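Local coordinates for protein trans-isoprenyl diphosphate synthase (Caulobacter crescentus, PDB 3OYR) that probably extends farnesyl diphosphate by repeated addition of isopentenyl diphosphate to give octaprenyl diphosphate, a side-chain precursor of isoprenoid quinones, at residues N247-G255 with A279-F290; A216-A227 with Y313-F324. All coordinates share one frame; numbering follows the deposited sequence.

Interaction 1 (N247-G255 with A279-F290); sequences NAGDDFREG and AIGRREQTEADF
The carbonyl oxygen of F252 is gripped by two donors, Q285 NE2 from the other segment and the backbone N of G255, which reach it from opposite faces of the carbonyl plane. The Q285 NE2 to F252 O bond is 3.0 Å long and nearly straight at 174°, although the donor lies above the plane and not on a lone pair. The same NE2 also donates to A279 O at 2.8 Å, so both amide hydrogens are used, and each acceptor lies close to the amide plane. A glutamine suits this place because its chain, extended beyond CG, carries two N-H groups far enough to tie the end of helix 250-254 to helix 273-281. Its NE2 also hangs over one face of the F252 ring, toward the rim, with ring and amide planes 22° apart.

That ring is a knob in a hole formed by A279, I280, D289 and F290. With CG anti to the backbone N (chi1 -176°), it reaches between helix 273-281 and helix 287-299: CZ lies 3.8 Å from A279 CB, and CD1 3.7 Å from I280 CD1. In this all-helical fold of the FPP/GGPP synthase family, the short helix 250-254 borders the metal site. E254 carries its carboxylate beside D109, a calcium ligand in the DDxxD motif, and pairs with K256; the G249 backbone is hydrogen-bonded to D236, a calcium-binding residue although no ion is bound to it in this chain.

Glycines let the chains come close at both ends. G255 closes its helix with a Schellman motif at positive phi, and R283 CD lies 3.7 Å from its CA. At the other end, G249 CA sits over the face of F290 in a CH-pi contact, 3.9 Å from the ring centroid, while F252 CD2 meets the edge of that ring.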
loop_
_atom_site.group_PDB
_atom_site.type_symbol
_atom_site.label_atom_id
_atom_site.label_comp_id
_atom_site.label_asym_id
_atom_site.label_seq_id
_atom_site.Cartn_x
_atom_site.Cartn_y
_atom_site.Cartn_z
ATOM N N ASN B 247 -16.673 1.685 16.569
ATOM C CA ASN B 247 -17.516 2.728 17.148
ATOM C C ASN B 247 -18.567 3.295 16.202
ATOM O O ASN B 247 -18.235 3.869 15.155
ATOM C CB ASN B 247 -16.657 3.861 17.736
ATOM C CG ASN B 247 -15.812 3.388 18.909
ATOM O OD1 ASN B 247 -14.601 3.641 18.984
ATOM N ND2 ASN B 247 -16.441 2.664 19.810
ATOM N N ALA B 248 -19.833 3.118 16.579
ATOM C CA ALA B 248 -20.941 3.855 15.972
ATOM C C ALA B 248 -20.665 5.336 16.132
ATOM O O ALA B 248 -20.246 5.766 17.202
ATOM C CB ALA B 248 -22.271 3.485 16.646
ATOM N N GLY B 249 -20.864 6.114 15.070
ATOM C CA GLY B 249 -20.637 7.557 15.140
ATOM C C GLY B 249 -19.270 8.070 14.719
ATOM O O GLY B 249 -19.005 9.278 14.809
ATOM N N ASP B 250 -18.397 7.172 14.260
ATOM C CA ASP B 250 -17.097 7.585 13.703
ATOM C C ASP B 250 -17.229 8.634 12.593
ATOM O O ASP B 250 -16.522 9.625 12.641
ATOM C CB ASP B 250 -16.260 6.388 13.220
ATOM C CG ASP B 250 -15.425 5.751 14.338
ATOM O OD1 ASP B 250 -15.429 6.283 15.474
ATOM O OD2 ASP B 250 -14.761 4.716 14.072
ATOM N N ASP B 251 -18.145 8.430 11.633
ATOM C CA ASP B 251 -18.356 9.387 10.528
ATOM C C ASP B 251 -18.754 10.751 11.083
ATOM O O ASP B 251 -18.135 11.761 10.741
ATOM C CB ASP B 251 -19.426 8.919 9.521
ATOM C CG ASP B 251 -19.063 7.601 8.800
ATOM O OD1 ASP B 251 -17.864 7.253 8.660
ATOM O OD2 ASP B 251 -20.010 6.908 8.367
ATOM N N PHE B 252 -19.767 10.760 11.954
ATOM C CA PHE B 252 -20.241 11.991 12.568
ATOM C C PHE B 252 -19.140 12.715 13.344
ATOM O O PHE B 252 -18.918 13.907 13.133
ATOM C CB PHE B 252 -21.479 11.765 13.455
ATOM C CG PHE B 252 -22.035 13.044 14.031
ATOM C CD1 PHE B 252 -22.763 13.923 13.225
ATOM C CD2 PHE B 252 -21.793 13.394 15.358
ATOM C CE1 PHE B 252 -23.253 15.128 13.731
ATOM C CE2 PHE B 252 -22.283 14.595 15.880
ATOM C CZ PHE B 252 -23.022 15.462 15.067
ATOM N N ARG B 253 -18.441 11.994 14.217
ATOM C CA ARG B 253 -17.337 12.580 14.972
ATOM C C ARG B 253 -16.103 12.993 14.132
ATOM O O ARG B 253 -15.348 13.868 14.552
ATOM C CB ARG B 253 -16.958 11.686 16.165
ATOM C CG ARG B 253 -17.874 11.885 17.378
ATOM C CD ARG B 253 -17.526 10.984 18.560
ATOM N NE ARG B 253 -18.287 9.735 18.544
ATOM C CZ ARG B 253 -17.840 8.581 18.052
ATOM N NH1 ARG B 253 -16.622 8.494 17.533
ATOM N NH2 ARG B 253 -18.612 7.506 18.082
ATOM N N GLU B 254 -15.918 12.393 12.950
ATOM C CA GLU B 254 -14.871 12.820 11.990
ATOM C C GLU B 254 -15.305 14.037 11.172
ATOM O O GLU B 254 -14.489 14.654 10.487
ATOM C CB GLU B 254 -14.507 11.689 11.006
ATOM C CG GLU B 254 -13.586 10.601 11.553
ATOM C CD GLU B 254 -13.873 9.201 10.970
ATOM O OE1 GLU B 254 -13.762 8.214 11.734
ATOM O OE2 GLU B 254 -14.208 9.076 9.765
ATOM N N GLY B 255 -16.592 14.359 11.217
ATOM C CA GLY B 255 -17.152 15.431 10.390
ATOM C C GLY B 255 -17.294 14.984 8.951
ATOM O O GLY B 255 -17.228 15.791 8.019
ATOM N N ALA B 279 -21.551 21.386 14.048
ATOM C CA ALA B 279 -21.076 20.025 14.294
ATOM C C ALA B 279 -20.231 19.427 13.167
ATOM O O ALA B 279 -19.346 18.617 13.434
ATOM C CB ALA B 279 -22.245 19.106 14.620
ATOM N N ILE B 280 -20.505 19.819 11.923
ATOM C CA ILE B 280 -19.852 19.210 10.755
ATOM C C ILE B 280 -18.932 20.177 10.004
ATOM O O ILE B 280 -17.766 19.861 9.749
ATOM C CB ILE B 280 -20.896 18.603 9.767
ATOM C CG1 ILE B 280 -21.800 17.579 10.475
ATOM C CG2 ILE B 280 -20.219 18.019 8.517
ATOM C CD1 ILE B 280 -21.153 16.229 10.778
ATOM N N GLY B 281 -19.472 21.340 9.645
ATOM C CA GLY B 281 -18.744 22.353 8.879
ATOM C C GLY B 281 -17.590 22.962 9.648
ATOM O O GLY B 281 -16.469 23.031 9.140
ATOM N N ARG B 282 -17.866 23.400 10.875
ATOM C CA ARG B 282 -16.824 23.912 11.765
ATOM C C ARG B 282 -16.297 22.809 12.681
ATOM O O ARG B 282 -15.231 22.959 13.287
ATOM C CB ARG B 282 -17.335 25.092 12.594
ATOM C CG ARG B 282 -17.884 26.256 11.786
ATOM C CD ARG B 282 -17.994 27.493 12.654
ATOM N NE ARG B 282 -19.342 28.056 12.637
ATOM C CZ ARG B 282 -20.246 27.878 13.598
ATOM N NH1 ARG B 282 -19.957 27.152 14.672
ATOM N NH2 ARG B 282 -21.445 28.431 13.487
ATOM N N ARG B 283 -17.068 21.720 12.774
ATOM C CA ARG B 283 -16.700 20.477 13.485
ATOM C C ARG B 283 -16.523 20.611 15.014
ATOM O O ARG B 283 -15.644 19.976 15.613
ATOM C CB ARG B 283 -15.491 19.795 12.822
ATOM C CG ARG B 283 -15.641 18.297 12.664
ATOM C CD ARG B 283 -14.550 17.728 11.772
ATOM N NE ARG B 283 -13.244 17.705 12.427
ATOM C CZ ARG B 283 -12.825 16.753 13.259
ATOM N NH1 ARG B 283 -11.618 16.834 13.796
ATOM N NH2 ARG B 283 -13.602 15.724 13.562
ATOM N N GLU B 284 -17.384 21.426 15.627
ATOM C CA GLU B 284 -17.372 21.673 17.073
ATOM C C GLU B 284 -18.386 20.754 17.745
ATOM O O GLU B 284 -19.580 20.825 17.443
ATOM C CB GLU B 284 -17.701 23.139 17.366
ATOM C CG GLU B 284 -16.853 24.142 16.577
ATOM C CD GLU B 284 -17.280 25.586 16.793
ATOM O OE1 GLU B 284 -17.334 26.025 17.961
ATOM O OE2 GLU B 284 -17.552 26.287 15.795
ATOM N N GLN B 285 -17.914 19.893 18.649
ATOM C CA GLN B 285 -18.719 18.758 19.117
ATOM C C GLN B 285 -18.579 18.326 20.579
ATOM O O GLN B 285 -17.555 18.559 21.226
ATOM C CB GLN B 285 -18.446 17.536 18.241
ATOM C CG GLN B 285 -19.270 17.482 16.982
ATOM C CD GLN B 285 -19.054 16.211 16.219
ATOM O OE1 GLN B 285 -18.823 15.153 16.805
ATOM N NE2 GLN B 285 -19.135 16.299 14.901
ATOM N N THR B 286 -19.643 17.691 21.071
ATOM C CA THR B 286 -19.617 16.857 22.270
ATOM C C THR B 286 -20.224 15.503 21.907
ATOM O O THR B 286 -20.540 15.247 20.739
ATOM C CB THR B 286 -20.419 17.474 23.439
ATOM O OG1 THR B 286 -21.650 18.022 22.946
ATOM C CG2 THR B 286 -19.606 18.559 24.146
ATOM N N GLU B 287 -20.390 14.641 22.906
ATOM C CA GLU B 287 -21.047 13.350 22.712
ATOM C C GLU B 287 -22.554 13.506 22.494
ATOM O O GLU B 287 -23.173 12.688 21.806
ATOM C CB GLU B 287 -20.787 12.443 23.907
ATOM C CG GLU B 287 -19.338 12.038 24.073
ATOM C CD GLU B 287 -19.043 11.540 25.471
ATOM O OE1 GLU B 287 -19.076 12.359 26.413
ATOM O OE2 GLU B 287 -18.775 10.329 25.627
ATOM N N ALA B 288 -23.123 14.563 23.080
ATOM C CA ALA B 288 -24.550 14.883 22.972
ATOM C C ALA B 288 -24.982 15.225 21.543
ATOM O O ALA B 288 -26.127 14.960 21.157
ATOM C CB ALA B 288 -24.916 16.025 23.926
ATOM N N ASP B 289 -24.064 15.812 20.775
ATOM C CA ASP B 289 -24.300 16.128 19.363
ATOM C C ASP B 289 -24.571 14.867 18.524
ATOM O O ASP B 289 -25.410 14.900 17.614
ATOM C CB ASP B 289 -23.131 16.933 18.765
ATOM C CG ASP B 289 -23.060 18.367 19.292
ATOM O OD1 ASP B 289 -22.020 18.732 19.873
ATOM O OD2 ASP B 289 -24.033 19.136 19.128
ATOM N N PHE B 290 -23.877 13.766 18.841
ATOM C CA PHE B 290 -24.097 12.495 18.145
ATOM C C PHE B 290 -25.483 11.906 18.404
ATOM O O PHE B 290 -26.153 11.482 17.463
ATOM C CB PHE B 290 -22.991 11.455 18.412
ATOM C CG PHE B 290 -23.301 10.089 17.835
ATOM C CD1 PHE B 290 -23.487 9.919 16.460
ATOM C CD2 PHE B 290 -23.444 8.984 18.668
ATOM C CE1 PHE B 290 -23.820 8.672 15.929
ATOM C CE2 PHE B 290 -23.757 7.728 18.144
ATOM C CZ PHE B 290 -23.944 7.570 16.769
#

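Interaction 2 (A216-A227 with Y313-F324); sequences ALRDYGLNLGLA and YADKAKAALAMF
Two long helices of the all-alpha isoprenoid synthase fold, 211-238 and 302-320, pack antiparallel here, their local axes 7.6 Å apart at an angle of 165°. Alanines make this close approach possible. A317 CB presses on the backbone of the partner helix, 3.5 Å from Y220 O, and A320 CB lies 3.6 Å from Y220 N, while A227 lets the CB of Y313 come up beside its own.

No direct hydrogen bond joins the two segments; the contact rests mainly on apolar packing. Y220 turns its ring edge to the opposite helix, with A317 O in the ring plane, 3.1 Å from CD1. L321 CD1 comes obliquely to the same ring at Y220 CD1, and L321 CD2 packs against Y220 CB. The phenol hydroxyl is satisfied by L333 O of helix 328-342, which also covers L321. Beyond the helix end, F324 folds back so that its CZ meets L217 CD1 at 3.6 Å; the two side chains cross at about a right angle, and A216 CB touches the same ring at CE1.

At the other end Y313, its CG anti to the carbonyl carbon (chi1 -75°), lays its ring alongside helix 211-238. L226 CB stands over one face in a CH-pi contact, 3.9 Å from the centroid. N223 sits well inside the contact though still partly exposed, and an amide suits it: its ND2 turns back to donate to D219 O at 2.8 Å, while OD1 lies in the plane of the Y313 ring at its edge, 3.6 Å from CD2.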
loop_
_atom_site.group_PDB
_atom_site.type_symbol
_atom_site.label_atom_id
_atom_site.label_comp_id
_atom_site.label_asym_id
_atom_site.label_seq_id
_atom_site.Cartn_x
_atom_site.Cartn_y
_atom_site.Cartn_z
ATOM N N ALA B 216 -20.169 -10.227 -16.029
ATOM C CA ALA B 216 -21.366 -10.459 -15.209
ATOM C C ALA B 216 -21.043 -10.509 -13.714
ATOM O O ALA B 216 -21.730 -9.906 -12.888
ATOM C CB ALA B 216 -22.065 -11.730 -15.635
ATOM N N LEU B 217 -19.970 -11.215 -13.387
ATOM C CA LEU B 217 -19.542 -11.376 -12.016
ATOM C C LEU B 217 -18.984 -10.095 -11.434
ATOM O O LEU B 217 -19.265 -9.759 -10.276
ATOM C CB LEU B 217 -18.557 -12.551 -11.906
ATOM C CG LEU B 217 -19.352 -13.838 -11.691
ATOM C CD1 LEU B 217 -18.530 -15.077 -12.089
ATOM C CD2 LEU B 217 -19.857 -13.930 -10.232
ATOM N N ARG B 218 -18.209 -9.378 -12.245
ATOM C CA ARG B 218 -17.800 -8.023 -11.929
ATOM C C ARG B 218 -18.989 -7.128 -11.586
ATOM O O ARG B 218 -18.984 -6.447 -10.554
ATOM C CB ARG B 218 -17.010 -7.398 -13.070
ATOM C CG ARG B 218 -16.569 -6.011 -12.725
ATOM C CD ARG B 218 -15.781 -5.289 -13.792
ATOM N NE ARG B 218 -15.498 -3.958 -13.272
ATOM C CZ ARG B 218 -14.586 -3.675 -12.337
ATOM N NH1 ARG B 218 -13.787 -4.611 -11.808
ATOM N NH2 ARG B 218 -14.465 -2.430 -11.942
ATOM N N ASP B 219 -20.000 -7.152 -12.449
ATOM C CA ASP B 219 -21.267 -6.422 -12.262
ATOM C C ASP B 219 -21.927 -6.779 -10.926
ATOM O O ASP B 219 -22.443 -5.906 -10.235
ATOM C CB ASP B 219 -22.204 -6.781 -13.436
ATOM C CG ASP B 219 -23.409 -5.842 -13.591
ATOM O OD1 ASP B 219 -23.435 -4.735 -12.997
ATOM O OD2 ASP B 219 -24.347 -6.238 -14.341
ATOM N N TYR B 220 -21.918 -8.071 -10.578
ATOM C CA TYR B 220 -22.469 -8.559 -9.316
ATOM C C TYR B 220 -21.727 -7.916 -8.145
ATOM O O TYR B 220 -22.343 -7.352 -7.259
ATOM C CB TYR B 220 -22.436 -10.119 -9.212
ATOM C CG TYR B 220 -22.711 -10.599 -7.809
ATOM C CD1 TYR B 220 -24.016 -10.702 -7.335
ATOM C CD2 TYR B 220 -21.666 -10.899 -6.925
ATOM C CE1 TYR B 220 -24.289 -11.106 -6.033
ATOM C CE2 TYR B 220 -21.943 -11.294 -5.617
ATOM C CZ TYR B 220 -23.248 -11.409 -5.189
ATOM O OH TYR B 220 -23.503 -11.787 -3.897
ATOM N N GLY B 221 -20.397 -8.002 -8.170
ATOM C CA GLY B 221 -19.578 -7.490 -7.077
ATOM C C GLY B 221 -19.670 -5.973 -6.918
ATOM O O GLY B 221 -19.756 -5.491 -5.792
ATOM N N LEU B 222 -19.674 -5.226 -8.033
ATOM C CA LEU B 222 -19.752 -3.761 -7.970
ATOM C C LEU B 222 -21.057 -3.330 -7.293
ATOM O O LEU B 222 -21.057 -2.542 -6.318
ATOM C CB LEU B 222 -19.640 -3.161 -9.375
ATOM C CG LEU B 222 -19.188 -1.708 -9.552
ATOM C CD1 LEU B 222 -20.317 -0.718 -9.285
ATOM C CD2 LEU B 222 -17.985 -1.390 -8.688
ATOM N N ASN B 223 -22.168 -3.854 -7.792
ATOM C CA ASN B 223 -23.457 -3.577 -7.177
ATOM C C ASN B 223 -23.573 -4.077 -5.738
ATOM O O ASN B 223 -24.141 -3.372 -4.889
ATOM C CB ASN B 223 -24.614 -4.060 -8.056
ATOM C CG ASN B 223 -24.728 -3.263 -9.325
ATOM O OD1 ASN B 223 -25.125 -2.097 -9.311
ATOM N ND2 ASN B 223 -24.369 -3.882 -10.436
ATOM N N LEU B 224 -23.012 -5.260 -5.452
ATOM C CA LEU B 224 -22.993 -5.751 -4.061
ATOM C C LEU B 224 -22.256 -4.770 -3.153
ATOM O O LEU B 224 -22.723 -4.462 -2.060
ATOM C CB LEU B 224 -22.374 -7.144 -3.940
ATOM C CG LEU B 224 -22.497 -7.657 -2.503
ATOM C CD1 LEU B 224 -23.439 -8.791 -2.410
ATOM C CD2 LEU B 224 -21.185 -8.041 -1.938
ATOM N N GLY B 225 -21.130 -4.248 -3.636
ATOM C CA GLY B 225 -20.326 -3.325 -2.847
ATOM C C GLY B 225 -20.978 -1.984 -2.577
ATOM O O GLY B 225 -20.826 -1.440 -1.483
ATOM N N LEU B 226 -21.694 -1.445 -3.557
ATOM C CA LEU B 226 -22.490 -0.223 -3.333
ATOM C C LEU B 226 -23.544 -0.425 -2.228
ATOM O O LEU B 226 -23.586 0.344 -1.245
ATOM C CB LEU B 226 -23.118 0.258 -4.648
ATOM C CG LEU B 226 -22.087 0.716 -5.696
ATOM C CD1 LEU B 226 -22.725 0.943 -7.044
ATOM C CD2 LEU B 226 -21.402 1.984 -5.243
ATOM N N ALA B 227 -24.334 -1.494 -2.354
ATOM C CA ALA B 227 -25.307 -1.893 -1.318
ATOM C C ALA B 227 -24.613 -2.013 0.026
ATOM O O ALA B 227 -25.077 -1.439 1.034
ATOM C CB ALA B 227 -25.985 -3.244 -1.699
ATOM N N TYR B 313 -29.482 -1.497 -5.180
ATOM C CA TYR B 313 -28.192 -2.031 -5.628
ATOM C C TYR B 313 -28.120 -3.538 -5.439
ATOM O O TYR B 313 -27.608 -4.242 -6.321
ATOM C CB TYR B 313 -27.019 -1.303 -4.954
ATOM C CG TYR B 313 -26.802 0.079 -5.539
ATOM C CD1 TYR B 313 -27.056 1.221 -4.791
ATOM C CD2 TYR B 313 -26.364 0.239 -6.847
ATOM C CE1 TYR B 313 -26.849 2.488 -5.326
ATOM C CE2 TYR B 313 -26.182 1.501 -7.401
ATOM C CZ TYR B 313 -26.420 2.618 -6.623
ATOM O OH TYR B 313 -26.244 3.866 -7.150
ATOM N N ALA B 314 -28.682 -4.045 -4.338
ATOM C CA ALA B 314 -28.731 -5.502 -4.122
ATOM C C ALA B 314 -29.539 -6.243 -5.189
ATOM O O ALA B 314 -29.142 -7.342 -5.594
ATOM C CB ALA B 314 -29.247 -5.838 -2.759
ATOM N N ASP B 315 -30.648 -5.638 -5.646
ATOM C CA ASP B 315 -31.443 -6.184 -6.771
ATOM C C ASP B 315 -30.634 -6.233 -8.047
ATOM O O ASP B 315 -30.714 -7.201 -8.817
ATOM C CB ASP B 315 -32.737 -5.355 -7.003
ATOM C CG ASP B 315 -33.720 -5.465 -5.840
ATOM O OD1 ASP B 315 -33.560 -6.372 -4.992
ATOM O OD2 ASP B 315 -34.643 -4.632 -5.759
ATOM N N LYS B 316 -29.862 -5.170 -8.284
ATOM C CA LYS B 316 -28.977 -5.091 -9.450
ATOM C C LYS B 316 -27.920 -6.202 -9.362
ATOM O O LYS B 316 -27.639 -6.884 -10.351
ATOM C CB LYS B 316 -28.311 -3.709 -9.543
ATOM C CG LYS B 316 -29.232 -2.562 -9.999
ATOM C CD LYS B 316 -28.566 -1.211 -9.793
ATOM C CE LYS B 316 -29.432 -0.059 -10.308
ATOM N NZ LYS B 316 -28.988 0.453 -11.639
ATOM N N ALA B 317 -27.358 -6.408 -8.160
ATOM C CA ALA B 317 -26.378 -7.506 -7.965
ATOM C C ALA B 317 -26.980 -8.881 -8.285
ATOM O O ALA B 317 -26.369 -9.669 -9.011
ATOM C CB ALA B 317 -25.767 -7.490 -6.557
ATOM N N LYS B 318 -28.190 -9.138 -7.784
ATOM C CA LYS B 318 -28.867 -10.400 -8.055
ATOM C C LYS B 318 -29.185 -10.563 -9.550
ATOM O O LYS B 318 -28.983 -11.625 -10.100
ATOM C CB LYS B 318 -30.127 -10.543 -7.216
ATOM C CG LYS B 318 -29.896 -10.498 -5.724
ATOM C CD LYS B 318 -31.191 -10.268 -4.977
ATOM C CE LYS B 318 -31.787 -11.568 -4.493
ATOM N NZ LYS B 318 -32.919 -11.330 -3.549
ATOM N N ALA B 319 -29.632 -9.491 -10.200
ATOM C CA ALA B 319 -29.953 -9.531 -11.622
ATOM C C ALA B 319 -28.706 -9.686 -12.483
ATOM O O ALA B 319 -28.768 -10.283 -13.561
ATOM C CB ALA B 319 -30.798 -8.269 -12.050
ATOM N N ALA B 320 -27.573 -9.165 -12.010
ATOM C CA ALA B 320 -26.281 -9.383 -12.702
ATOM C C ALA B 320 -25.893 -10.858 -12.936
ATOM O O ALA B 320 -25.125 -11.160 -13.847
ATOM C CB ALA B 320 -25.166 -8.655 -11.989
ATOM N N LEU B 321 -26.422 -11.768 -12.121
ATOM C CA LEU B 321 -26.113 -13.210 -12.245
ATOM C C LEU B 321 -27.063 -14.031 -13.136
ATOM O O LEU B 321 -26.876 -15.245 -13.283
ATOM C CB LEU B 321 -26.046 -13.853 -10.866
ATOM C CG LEU B 321 -25.039 -13.262 -9.875
ATOM C CD1 LEU B 321 -25.228 -13.952 -8.548
ATOM C CD2 LEU B 321 -23.614 -13.438 -10.378
ATOM N N ALA B 322 -28.045 -13.361 -13.742
ATOM C CA ALA B 322 -29.082 -13.990 -14.567
ATOM C C ALA B 322 -28.603 -15.028 -15.571
ATOM O O ALA B 322 -29.302 -16.019 -15.788
ATOM C CB ALA B 322 -29.890 -12.921 -15.303
ATOM N N MET B 323 -27.442 -14.794 -16.195
ATOM C CA MET B 323 -26.900 -15.711 -17.214
ATOM C C MET B 323 -26.387 -17.031 -16.623
ATOM O O MET B 323 -26.136 -17.994 -17.351
ATOM C CB MET B 323 -25.776 -15.036 -18.036
ATOM C CG MET B 323 -24.382 -14.978 -17.345
ATOM S SD MET B 323 -22.982 -14.469 -18.386
ATOM C CE MET B 323 -22.815 -15.895 -19.478
ATOM N N PHE B 324 -26.210 -17.079 -15.305
ATOM C CA PHE B 324 -25.672 -18.288 -14.689
ATOM C C PHE B 324 -26.782 -19.294 -14.395
ATOM O O PHE B 324 -27.919 -18.887 -14.192
ATOM C CB PHE B 324 -24.854 -17.942 -13.443
ATOM C CG PHE B 324 -23.576 -17.219 -13.760
ATOM C CD1 PHE B 324 -23.496 -15.831 -13.623
ATOM C CD2 PHE B 324 -22.454 -17.923 -14.206
ATOM C CE1 PHE B 324 -22.321 -15.158 -13.930
ATOM C CE2 PHE B 324 -21.277 -17.256 -14.511
ATOM C CZ PHE B 324 -21.210 -15.868 -14.378
HETATM O O HOH W 1 -24.524 -8.335 -15.741
#

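How the interactions relate
Interactions 1 and 2 lie on opposite sides of the centre of the chain, their centres 34 Å apart and their nearest atoms about 12 Å, so they do not touch. Along the sequence interaction 1 is nested inside the loop that interaction 2 closes: helix 211-238 comes first, then the short helices of interaction 1, and helix 287-299 leads directly into helix 302-320. Helix 211-238 connects the two regions: Y237 near its far end touches F252 and F290. Between 216-227 and Y237 it carries D232, a calcium ligand. Interaction 1 lies at the metal site, whereas interaction 2 is farther off, the L224 side chain about 9 Å from bound dimethylallyl diphosphate.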